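Local structure of protein BA_2500 (Bacillus anthracis, 4GUC) at residues W11-Y16 and H20-F25; I44-K49 and M104-N109; H70-I75 and G98-V103. The protein is of unknown function but belongs to the DUF5065 family, a small beta-rich domain grouped with the immunoglobulin-like E-set folds. All coordinates share one frame; numbering follows the deposited sequence. Where two conformers were deposited one is given.

Overall arrangement
The three contacts are spread over one compact, mostly beta domain and differ in depth and chemistry. Contact 1, at the surface and local in sequence, sets the loop before helix 16-22 against the end of that helix, through a polar amide on an indole and a helical backbone bond. Contact 2 is buried and aliphatic, joining the ends of strands 39-45 and 98-106 of different sheets. Contact 3, nearest the centre of the chain and partly buried, pairs two tyrosines of strands 69-76 and 98-106, their hydroxyls satisfied by Asn96. Contacts 2 and 3 thus share strand 98-106, and Trp11 and Tyr16 of contact 1 pack on that same strand.

Contact 1 (W11-Y16 and H20-F25); sequences WRWQNY and HHNADF
The indole of Trp13 is sandwiched: Asn22 lies over one face, while CG of Arg12, in one of its two conformers, sits over the centre of the opposite face. The carboxamide of Asn22 is stacked almost flat on the ring, the planes only 11° apart, and the closest touch is CZ2 of Trp13 to CB of Asn22 at 3.4 Å. That CB sits near the CE2-CZ2 bond at the rim, whereas the amide lies over the six-membered ring, with Asn22 CG 3.5 Å from Trp13 CZ2. Tryptophan offers a face broad enough for both neighbours. Asparagine suits because its flat amide can cover an aromatic face while ND2 still bonds to the carbonyl O of Leu18, which helps to fix the rotation of the group. The indole is brought under it by a first torsion of -49° in Trp13, with CG anti to the carbonyl carbon.

The second pair belongs to helix 16-22. Asn15 is its N-cap, OD1 accepting from the backbone N of Leu18, and Tyr16 opens the first turn. The carbonyl O of Tyr16 receives the backbone N of His20 at 2.8 Å, a nearly straight i to i+4 bond. On the same side of the helix, CE2 of Tyr16 touches CB of His20 at 3.9 Å. The rings are tilted by 23° but displaced, centroids 5.6 Å apart, sharing little face. Tyrosine and histidine suit this flank because their polar ends reach strand 109-119: the Tyr16 hydroxyl bonds to Ser115 N, and His20 ND1 to the Tyr112 hydroxyl.

Contact 2 (I44-K49 and M104-N109); sequences IYTGGK and MKLGEN
Selenomethionine Met104 leaves its strand extended through its first two torsions and bends only at chi3 (69°), which turns its methyl CE to meet CG2 of Ile44 at 3.9 Å. On the other side, chi1 of 52° in Thr46 places OG1 between the backbone N and the carbonyl carbon and swings the methyl CG2 over to the SE atom of Met104, 3.8 Å away. Ile44 also brings CD1 to within 4.0 Å of the same SE atom of Met104, the two side chains lying alongside one another and pointing opposite ways. Methionine, whose sulfur the selenium replaces, suits this place because a long unbranched chain can span the gap between strands whose CA atoms at Ile44 and Met104 lie 9.7 Å apart.

The segments belong to different sheets: strand 39-45 pairs with 84-90, while 98-106 lies between 53-59 and 109-119. Inward side chains join the sheets here, consistent with the beta sandwich of the E-set clan. Met104 also packs on Tyr111, and Ile44 on Ile26 and Leu29. Further on, Leu106 takes over: its CD1 meets CB of Thr46 at 3.7 Å, and its CD2 approaches the carbonyl O of Thr46 at 3.4 Å. Threonine suits this buried place just past the strand, with its methyl on the apolar side and OG1 making a weak hydrogen bond to the carbonyl O of Asn83. From Leu106 itself the chain reverses in a type II' turn ending at Asn109, with Gly107 at its positive-phi corner, and so joins strands 98-106 and 109-119 as a hairpin.

Contact 3 (H70-I75 and G98-V103); sequences HRYKTI and GTYVAV
Two tyrosines alone carry this contact, meeting as a T-shaped pair: the edge of Tyr100 points at the face of Tyr72, with the ring planes at 90° and centroids 5.5 Å apart. CE2 of Tyr100 stands 4.0 Å from CG of Tyr72, toward the rim of that ring, and the hydroxyl OH of Tyr100 lies over the same face, 3.8 Å from CE2 of Tyr72. A first torsion of -68° in Tyr100 carries the end of its ring away from its own strand and close to Tyr72.

The two strands, 69-76 and 98-106, are not neighbours; both pair antiparallel with strand 53-59, which runs between them, so the rings bridge over it, and Tyr100 also packs on its Ile56. Tyr72 sits at a classic beta bulge, in which two residues, Tyr72 and Lys73, are set against the single Ile56 of strand 53-59.

Tyrosine suits both positions, being long enough to cross a strand and ending in a polar group. Each hydroxyl bonds to Asn96, that of Tyr72 to OD1 and that of Tyr100 to the backbone O, while NE2 of Gln58 also bonds to the Tyr100 hydroxyl. The pair therefore combines a weakly polar edge-to-face contact with hydroxyls tied to one common residue, so that the loop at Asn96 probably helps to hold both rings at their right-angled setting.

Contact 1 (W11-Y16 and H20-F25)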
loop_
_atom_site.group_PDB
_atom_site.type_symbol
_atom_site.label_atom_id
_atom_site.label_comp_id
_atom_site.label_asym_id
_atom_site.label_seq_id
_atom_site.Cartn_x
_atom_site.Cartn_y
_atom_site.Cartn_z
ATOM N N TRP A 11 6.193 1.215 10.076
ATOM C CA TRP A 11 5.646 -0.129 9.859
ATOM C C TRP A 11 6.730 -1.201 9.919
ATOM O O TRP A 11 7.901 -0.953 9.661
ATOM C CB TRP A 11 4.729 -0.125 8.652
ATOM C CG TRP A 11 3.417 0.564 8.945
ATOM C CD1 TRP A 11 3.108 1.415 9.979
ATOM C CD2 TRP A 11 2.303 0.606 8.052
ATOM N NE1 TRP A 11 1.825 1.901 9.828
ATOM C CE2 TRP A 11 1.307 1.419 8.650
ATOM C CE3 TRP A 11 2.012 -0.030 6.847
ATOM C CZ2 TRP A 11 0.059 1.633 8.044
ATOM C CZ3 TRP A 11 0.793 0.213 6.250
ATOM C CH2 TRP A 11 -0.157 1.022 6.850
ATOM N N ARG A 12 6.319 -2.417 10.225
ATOM C CA ARG A 12 7.277 -3.491 10.414
ATOM C C ARG A 12 8.156 -3.884 9.218
ATOM O O ARG A 12 9.365 -4.043 9.385
ATOM C CB ARG A 12 6.558 -4.719 10.974
ATOM C CG ARG A 12 7.531 -5.774 11.506
ATOM C CD ARG A 12 6.815 -6.938 12.174
ATOM N NE ARG A 12 5.954 -6.492 13.264
ATOM C CZ ARG A 12 6.342 -6.329 14.529
ATOM N NH1 ARG A 12 7.588 -6.580 14.894
ATOM N NH2 ARG A 12 5.470 -5.926 15.435
ATOM N N TRP A 13 7.570 -4.021 8.036
ATOM C CA TRP A 13 8.316 -4.439 6.845
ATOM C C TRP A 13 8.616 -3.272 5.916
ATOM O O TRP A 13 7.710 -2.713 5.289
ATOM C CB TRP A 13 7.507 -5.509 6.117
ATOM C CG TRP A 13 7.037 -6.598 7.018
ATOM C CD1 TRP A 13 5.739 -6.902 7.327
ATOM C CD2 TRP A 13 7.853 -7.464 7.811
ATOM N NE1 TRP A 13 5.702 -7.950 8.214
ATOM C CE2 TRP A 13 6.989 -8.308 8.530
ATOM C CE3 TRP A 13 9.237 -7.635 7.956
ATOM C CZ2 TRP A 13 7.465 -9.298 9.397
ATOM C CZ3 TRP A 13 9.716 -8.625 8.813
ATOM C CH2 TRP A 13 8.829 -9.441 9.528
ATOM N N GLN A 14 9.895 -2.947 5.760
ATOM C CA GLN A 14 10.292 -1.828 4.901
ATOM C C GLN A 14 11.161 -2.297 3.749
ATOM O O GLN A 14 11.861 -1.512 3.128
ATOM C CB GLN A 14 11.072 -0.798 5.708
ATOM C CG GLN A 14 10.377 -0.290 6.962
ATOM C CD GLN A 14 9.219 0.579 6.685
ATOM O OE1 GLN A 14 9.163 1.266 5.669
ATOM N NE2 GLN A 14 8.286 0.602 7.616
ATOM N N ASN A 15 11.156 -3.602 3.526
ATOM C CA ASN A 15 11.879 -4.218 2.441
ATOM C C ASN A 15 10.877 -5.127 1.720
ATOM O O ASN A 15 10.172 -5.888 2.387
ATOM C CB ASN A 15 13.054 -4.984 3.067
ATOM C CG ASN A 15 13.789 -5.775 2.105
ATOM O OD1 ASN A 15 13.348 -6.889 1.779
ATOM N ND2 ASN A 15 14.977 -5.320 1.735
ATOM N N TYR A 16 10.851 -5.072 0.380
ATOM C CA TYR A 16 9.877 -5.853 -0.388
ATOM C C TYR A 16 10.037 -7.357 -0.156
ATOM O O TYR A 16 9.046 -8.062 -0.010
ATOM C CB TYR A 16 9.819 -5.490 -1.868
ATOM C CG TYR A 16 8.629 -6.110 -2.548
ATOM C CD1 TYR A 16 7.391 -5.460 -2.544
ATOM C CD2 TYR A 16 8.707 -7.347 -3.158
ATOM C CE1 TYR A 16 6.282 -6.021 -3.134
ATOM C CE2 TYR A 16 7.613 -7.903 -3.746
ATOM C CZ TYR A 16 6.393 -7.257 -3.744
ATOM O OH TYR A 16 5.274 -7.842 -4.342
ATOM N N HIS A 20 6.922 -9.490 1.223
ATOM C CA HIS A 20 6.406 -10.587 0.429
ATOM C C HIS A 20 6.530 -11.919 1.126
ATOM O O HIS A 20 5.792 -12.849 0.787
ATOM C CB HIS A 20 7.123 -10.500 -0.934
ATOM C CG HIS A 20 6.741 -11.509 -1.956
ATOM N ND1 HIS A 20 5.454 -11.650 -2.413
ATOM C CD2 HIS A 20 7.518 -12.264 -2.767
ATOM C CE1 HIS A 20 5.435 -12.535 -3.391
ATOM N NE2 HIS A 20 6.676 -12.914 -3.637
ATOM N N HIS A 21 7.439 -12.048 2.073
ATOM C CA HIS A 21 7.619 -13.304 2.794
ATOM C C HIS A 21 6.970 -13.315 4.184
ATOM O O HIS A 21 7.087 -14.297 4.914
ATOM C CB HIS A 21 9.115 -13.692 2.823
ATOM C CG HIS A 21 9.619 -14.128 1.478
ATOM N ND1 HIS A 21 10.012 -13.235 0.507
ATOM C CD2 HIS A 21 9.753 -15.364 0.930
ATOM C CE1 HIS A 21 10.365 -13.898 -0.581
ATOM N NE2 HIS A 21 10.236 -15.189 -0.345
ATOM N N ASN A 22 6.282 -12.240 4.543
ATOM C CA ASN A 22 5.611 -12.154 5.862
ATOM C C ASN A 22 4.180 -11.663 5.853
ATOM O O ASN A 22 3.335 -12.205 6.567
ATOM C CB ASN A 22 6.477 -11.274 6.752
ATOM C CG ASN A 22 7.731 -11.989 7.151
ATOM O OD1 ASN A 22 7.696 -12.847 8.035
ATOM N ND2 ASN A 22 8.854 -11.647 6.536
ATOM N N ALA A 23 3.882 -10.646 5.075
ATOM C CA ALA A 23 2.522 -10.120 5.051
ATOM C C ALA A 23 1.604 -11.019 4.274
ATOM O O ALA A 23 2.051 -11.787 3.423
ATOM C CB ALA A 23 2.488 -8.689 4.443
ATOM N N ASP A 24 0.319 -10.929 4.544
ATOM C CA ASP A 24 -0.651 -11.729 3.820
ATOM C C ASP A 24 -1.110 -11.042 2.562
ATOM O O ASP A 24 -1.511 -9.893 2.573
ATOM C CB ASP A 24 -1.891 -12.010 4.664
ATOM C CG ASP A 24 -1.710 -13.145 5.663
ATOM O OD1 ASP A 24 -0.609 -13.726 5.814
ATOM O OD2 ASP A 24 -2.733 -13.482 6.290
ATOM N N PHE A 25 -1.043 -11.741 1.446
ATOM C CA PHE A 25 -1.526 -11.209 0.197
ATOM C C PHE A 25 -3.049 -11.264 0.149
ATOM O O PHE A 25 -3.651 -12.297 0.482
ATOM C CB PHE A 25 -0.988 -11.972 -1.003
ATOM C CG PHE A 25 -1.677 -11.595 -2.282
ATOM C CD1 PHE A 25 -1.451 -10.370 -2.869
ATOM C CD2 PHE A 25 -2.522 -12.471 -2.914
ATOM C CE1 PHE A 25 -2.112 -10.010 -4.021
ATOM C CE2 PHE A 25 -3.172 -12.104 -4.073
ATOM C CZ PHE A 25 -2.945 -10.870 -4.630
#

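Contact 2 (I44-K49 and M104-N109)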
loop_
_atom_site.group_PDB
_atom_site.type_symbol
_atom_site.label_atom_id
_atom_site.label_comp_id
_atom_site.label_asym_id
_atom_site.label_seq_id
_atom_site.Cartn_x
_atom_site.Cartn_y
_atom_site.Cartn_z
ATOM N N ILE A 44 -12.255 -3.172 1.516
ATOM C CA ILE A 44 -11.705 -4.359 2.156
ATOM C C ILE A 44 -12.370 -4.681 3.475
ATOM O O ILE A 44 -12.642 -3.760 4.274
ATOM C CB ILE A 44 -10.198 -4.038 2.502
ATOM C CG1 ILE A 44 -9.448 -3.516 1.263
ATOM C CG2 ILE A 44 -9.519 -5.257 3.066
ATOM C CD1 ILE A 44 -8.015 -3.073 1.506
ATOM N N TYR A 45 -12.663 -5.953 3.735
ATOM C CA TYR A 45 -13.209 -6.351 5.027
ATOM C C TYR A 45 -12.119 -6.171 6.093
ATOM O O TYR A 45 -11.021 -6.740 5.948
ATOM C CB TYR A 45 -13.677 -7.806 5.026
ATOM C CG TYR A 45 -14.014 -8.329 6.413
ATOM C CD1 TYR A 45 -15.140 -7.862 7.108
ATOM C CD2 TYR A 45 -13.238 -9.328 7.031
ATOM C CE1 TYR A 45 -15.465 -8.312 8.329
ATOM C CE2 TYR A 45 -13.576 -9.799 8.276
ATOM C CZ TYR A 45 -14.707 -9.305 8.928
ATOM O OH TYR A 45 -15.056 -9.802 10.186
ATOM N N THR A 46 -12.396 -5.449 7.172
ATOM C CA THR A 46 -11.398 -5.199 8.218
ATOM C C THR A 46 -11.763 -5.685 9.618
ATOM O O THR A 46 -11.058 -5.455 10.593
ATOM C CB THR A 46 -10.997 -3.747 8.200
ATOM O OG1 THR A 46 -12.144 -2.902 8.259
ATOM C CG2 THR A 46 -10.239 -3.385 6.897
ATOM N N GLY A 47 -12.883 -6.372 9.747
ATOM C CA GLY A 47 -13.242 -6.960 11.016
ATOM C C GLY A 47 -13.934 -6.082 12.028
ATOM O O GLY A 47 -14.218 -4.932 11.774
ATOM N N GLY A 48 -14.135 -6.639 13.222
ATOM C CA GLY A 48 -14.851 -5.975 14.287
ATOM C C GLY A 48 -14.114 -5.466 15.477
ATOM O O GLY A 48 -14.741 -5.234 16.509
ATOM N N LYS A 49 -12.807 -5.259 15.361
ATOM C CA LYS A 49 -12.069 -4.745 16.510
ATOM C C LYS A 49 -10.946 -3.732 16.205
ATOM O O LYS A 49 -10.512 -3.040 17.103
ATOM C CB LYS A 49 -11.547 -5.868 17.398
ATOM C CG LYS A 49 -10.460 -6.660 16.817
ATOM C CD LYS A 49 -10.014 -7.769 17.809
ATOM C CE LYS A 49 -8.844 -8.585 17.258
ATOM N NZ LYS A 49 -7.587 -7.758 17.047
HETATM N N MSE A 104 -1.627 -2.700 3.905
HETATM C CA MSE A 104 -2.588 -2.371 4.925
HETATM C C MSE A 104 -2.144 -2.882 6.276
HETATM O O MSE A 104 -1.708 -4.047 6.396
HETATM C CB MSE A 104 -3.972 -2.943 4.617
HETATM C CG MSE A 104 -5.051 -2.514 5.645
HETATM SE SE MSE A 104 -6.846 -3.087 5.319
HETATM C CE MSE A 104 -6.609 -4.952 5.645
ATOM N N LYS A 105 -2.186 -2.012 7.282
ATOM C CA LYS A 105 -1.899 -2.390 8.659
ATOM C C LYS A 105 -3.284 -2.491 9.328
ATOM O O LYS A 105 -4.102 -1.556 9.239
ATOM C CB LYS A 105 -1.049 -1.375 9.375
ATOM C CG LYS A 105 -0.751 -1.780 10.862
ATOM C CD LYS A 105 0.155 -0.791 11.502
ATOM C CE LYS A 105 0.489 -1.119 12.950
ATOM N NZ LYS A 105 -0.698 -1.040 13.851
ATOM N N LEU A 106 -3.544 -3.611 10.004
ATOM C CA LEU A 106 -4.836 -3.832 10.686
ATOM C C LEU A 106 -4.446 -4.459 12.001
ATOM O O LEU A 106 -4.099 -5.637 12.072
ATOM C CB LEU A 106 -5.734 -4.744 9.884
ATOM C CG LEU A 106 -7.150 -4.938 10.385
ATOM C CD1 LEU A 106 -7.939 -3.621 10.324
ATOM C CD2 LEU A 106 -7.844 -6.039 9.575
ATOM N N GLY A 107 -4.489 -3.673 13.059
ATOM C CA GLY A 107 -4.023 -4.198 14.354
ATOM C C GLY A 107 -2.529 -4.478 14.237
ATOM O O GLY A 107 -1.784 -3.673 13.703
ATOM N N GLU A 108 -2.091 -5.653 14.681
ATOM C CA GLU A 108 -0.679 -6.020 14.615
ATOM C C GLU A 108 -0.335 -6.757 13.318
ATOM O O GLU A 108 0.818 -7.162 13.127
ATOM C CB GLU A 108 -0.355 -6.986 15.767
ATOM C CG GLU A 108 -0.589 -6.479 17.166
ATOM C CD GLU A 108 0.410 -5.424 17.606
ATOM O OE1 GLU A 108 1.276 -5.044 16.776
ATOM O OE2 GLU A 108 0.355 -5.009 18.795
ATOM N N ASN A 109 -1.303 -6.918 12.412
ATOM C CA ASN A 109 -1.094 -7.671 11.182
ATOM C C ASN A 109 -0.972 -6.805 9.946
ATOM O O ASN A 109 -1.495 -5.692 9.882
ATOM C CB ASN A 109 -2.263 -8.657 11.027
ATOM C CG ASN A 109 -2.339 -9.668 12.180
ATOM O OD1 ASN A 109 -1.314 -10.129 12.699
ATOM N ND2 ASN A 109 -3.551 -9.980 12.607
#

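Contact 3 (H70-I75 and G98-V103)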
loop_
_atom_site.group_PDB
_atom_site.type_symbol
_atom_site.label_atom_id
_atom_site.label_comp_id
_atom_site.label_asym_id
_atom_site.label_seq_id
_atom_site.Cartn_x
_atom_site.Cartn_y
_atom_site.Cartn_z
ATOM N N HIS A 70 9.550 3.091 0.190
ATOM C CA HIS A 70 9.527 4.506 0.550
ATOM C C HIS A 70 8.097 4.975 0.504
ATOM O O HIS A 70 7.446 4.905 -0.542
ATOM C CB HIS A 70 10.419 5.225 -0.460
ATOM C CG HIS A 70 11.761 4.568 -0.595
ATOM N ND1 HIS A 70 12.749 4.697 0.360
ATOM C CD2 HIS A 70 12.261 3.736 -1.542
ATOM C CE1 HIS A 70 13.806 3.990 -0.008
ATOM N NE2 HIS A 70 13.536 3.401 -1.159
ATOM N N ARG A 71 7.580 5.466 1.618
ATOM C CA ARG A 71 6.187 5.887 1.696
ATOM C C ARG A 71 5.848 7.088 0.833
ATOM O O ARG A 71 6.505 8.118 0.913
ATOM C CB ARG A 71 5.818 6.205 3.153
ATOM C CG ARG A 71 4.289 6.438 3.339
ATOM C CD ARG A 71 3.899 6.866 4.728
ATOM N NE ARG A 71 4.472 8.162 5.093
ATOM C CZ ARG A 71 5.565 8.357 5.846
ATOM N NH1 ARG A 71 6.231 7.344 6.393
ATOM N NH2 ARG A 71 5.990 9.592 6.083
ATOM N N TYR A 72 4.852 6.940 -0.034
ATOM C CA TYR A 72 4.350 8.026 -0.881
ATOM C C TYR A 72 3.008 8.552 -0.401
ATOM O O TYR A 72 2.683 9.724 -0.642
ATOM C CB TYR A 72 4.275 7.624 -2.379
ATOM C CG TYR A 72 5.538 7.988 -3.128
ATOM C CD1 TYR A 72 6.764 7.421 -2.795
ATOM C CD2 TYR A 72 5.500 8.893 -4.180
ATOM C CE1 TYR A 72 7.928 7.786 -3.454
ATOM C CE2 TYR A 72 6.662 9.234 -4.878
ATOM C CZ TYR A 72 7.861 8.678 -4.512
ATOM O OH TYR A 72 9.031 9.016 -5.187
ATOM N N LYS A 73 2.201 7.722 0.243
ATOM C CA LYS A 73 0.887 8.177 0.697
ATOM C C LYS A 73 0.348 7.324 1.809
ATOM O O LYS A 73 0.559 6.113 1.803
ATOM C CB LYS A 73 -0.115 8.105 -0.465
ATOM C CG LYS A 73 -1.389 8.923 -0.296
ATOM C CD LYS A 73 -1.095 10.422 -0.352
ATOM C CE LYS A 73 -2.328 11.278 -0.149
ATOM N NZ LYS A 73 -1.969 12.733 -0.271
ATOM N N THR A 74 -0.360 7.944 2.758
ATOM C CA THR A 74 -1.041 7.248 3.872
ATOM C C THR A 74 -2.517 7.538 3.583
ATOM O O THR A 74 -2.920 8.701 3.411
ATOM C CB THR A 74 -0.654 7.777 5.252
ATOM O OG1 THR A 74 0.751 7.603 5.415
ATOM C CG2 THR A 74 -1.404 7.002 6.312
ATOM N N ILE A 75 -3.332 6.495 3.522
ATOM C CA ILE A 75 -4.746 6.622 3.191
ATOM C C ILE A 75 -5.623 6.073 4.322
ATOM O O ILE A 75 -5.480 4.912 4.768
ATOM C CB ILE A 75 -5.078 5.819 1.908
ATOM C CG1 ILE A 75 -4.043 6.039 0.788
ATOM C CG2 ILE A 75 -6.504 6.139 1.438
ATOM C CD1 ILE A 75 -4.304 5.179 -0.489
ATOM N N GLY A 98 7.336 4.245 -11.819
ATOM C CA GLY A 98 8.136 3.210 -11.180
ATOM C C GLY A 98 7.265 2.105 -10.633
ATOM O O GLY A 98 6.122 1.947 -11.074
ATOM N N THR A 99 7.817 1.346 -9.689
ATOM C CA THR A 99 7.147 0.207 -9.072
ATOM C C THR A 99 6.711 0.574 -7.668
ATOM O O THR A 99 7.466 1.181 -6.906
ATOM C CB THR A 99 8.068 -1.019 -9.069
ATOM O OG1 THR A 99 8.431 -1.321 -10.426
ATOM C CG2 THR A 99 7.417 -2.232 -8.443
ATOM N N TYR A 100 5.475 0.207 -7.322
ATOM C CA TYR A 100 4.850 0.523 -6.027
ATOM C C TYR A 100 4.149 -0.660 -5.418
ATOM O O TYR A 100 4.004 -1.679 -6.086
ATOM C CB TYR A 100 3.827 1.645 -6.262
ATOM C CG TYR A 100 4.451 2.975 -6.641
ATOM C CD1 TYR A 100 4.855 3.243 -7.938
ATOM C CD2 TYR A 100 4.613 3.978 -5.691
ATOM C CE1 TYR A 100 5.450 4.465 -8.291
ATOM C CE2 TYR A 100 5.191 5.197 -6.029
ATOM C CZ TYR A 100 5.623 5.432 -7.332
ATOM O OH TYR A 100 6.189 6.665 -7.659
ATOM N N VAL A 101 3.736 -0.515 -4.160
ATOM C CA VAL A 101 2.985 -1.573 -3.484
ATOM C C VAL A 101 2.076 -0.957 -2.459
ATOM O O VAL A 101 2.432 0.043 -1.831
ATOM C CB VAL A 101 3.887 -2.662 -2.812
ATOM C CG1 VAL A 101 4.806 -2.081 -1.766
ATOM C CG2 VAL A 101 3.043 -3.824 -2.236
ATOM N N ALA A 102 0.858 -1.500 -2.328
ATOM C CA ALA A 102 -0.105 -1.039 -1.340
ATOM C C ALA A 102 -0.079 -2.025 -0.176
ATOM O O ALA A 102 -0.176 -3.250 -0.369
ATOM C CB ALA A 102 -1.517 -0.921 -1.919
ATOM N N VAL A 103 0.042 -1.482 1.034
ATOM C CA VAL A 103 0.112 -2.263 2.254
ATOM C C VAL A 103 -0.930 -1.776 3.243
ATOM O O VAL A 103 -1.106 -0.566 3.395
ATOM C CB VAL A 103 1.526 -2.120 2.919
ATOM C CG1 VAL A 103 1.642 -2.880 4.225
ATOM C CG2 VAL A 103 2.614 -2.559 1.930
#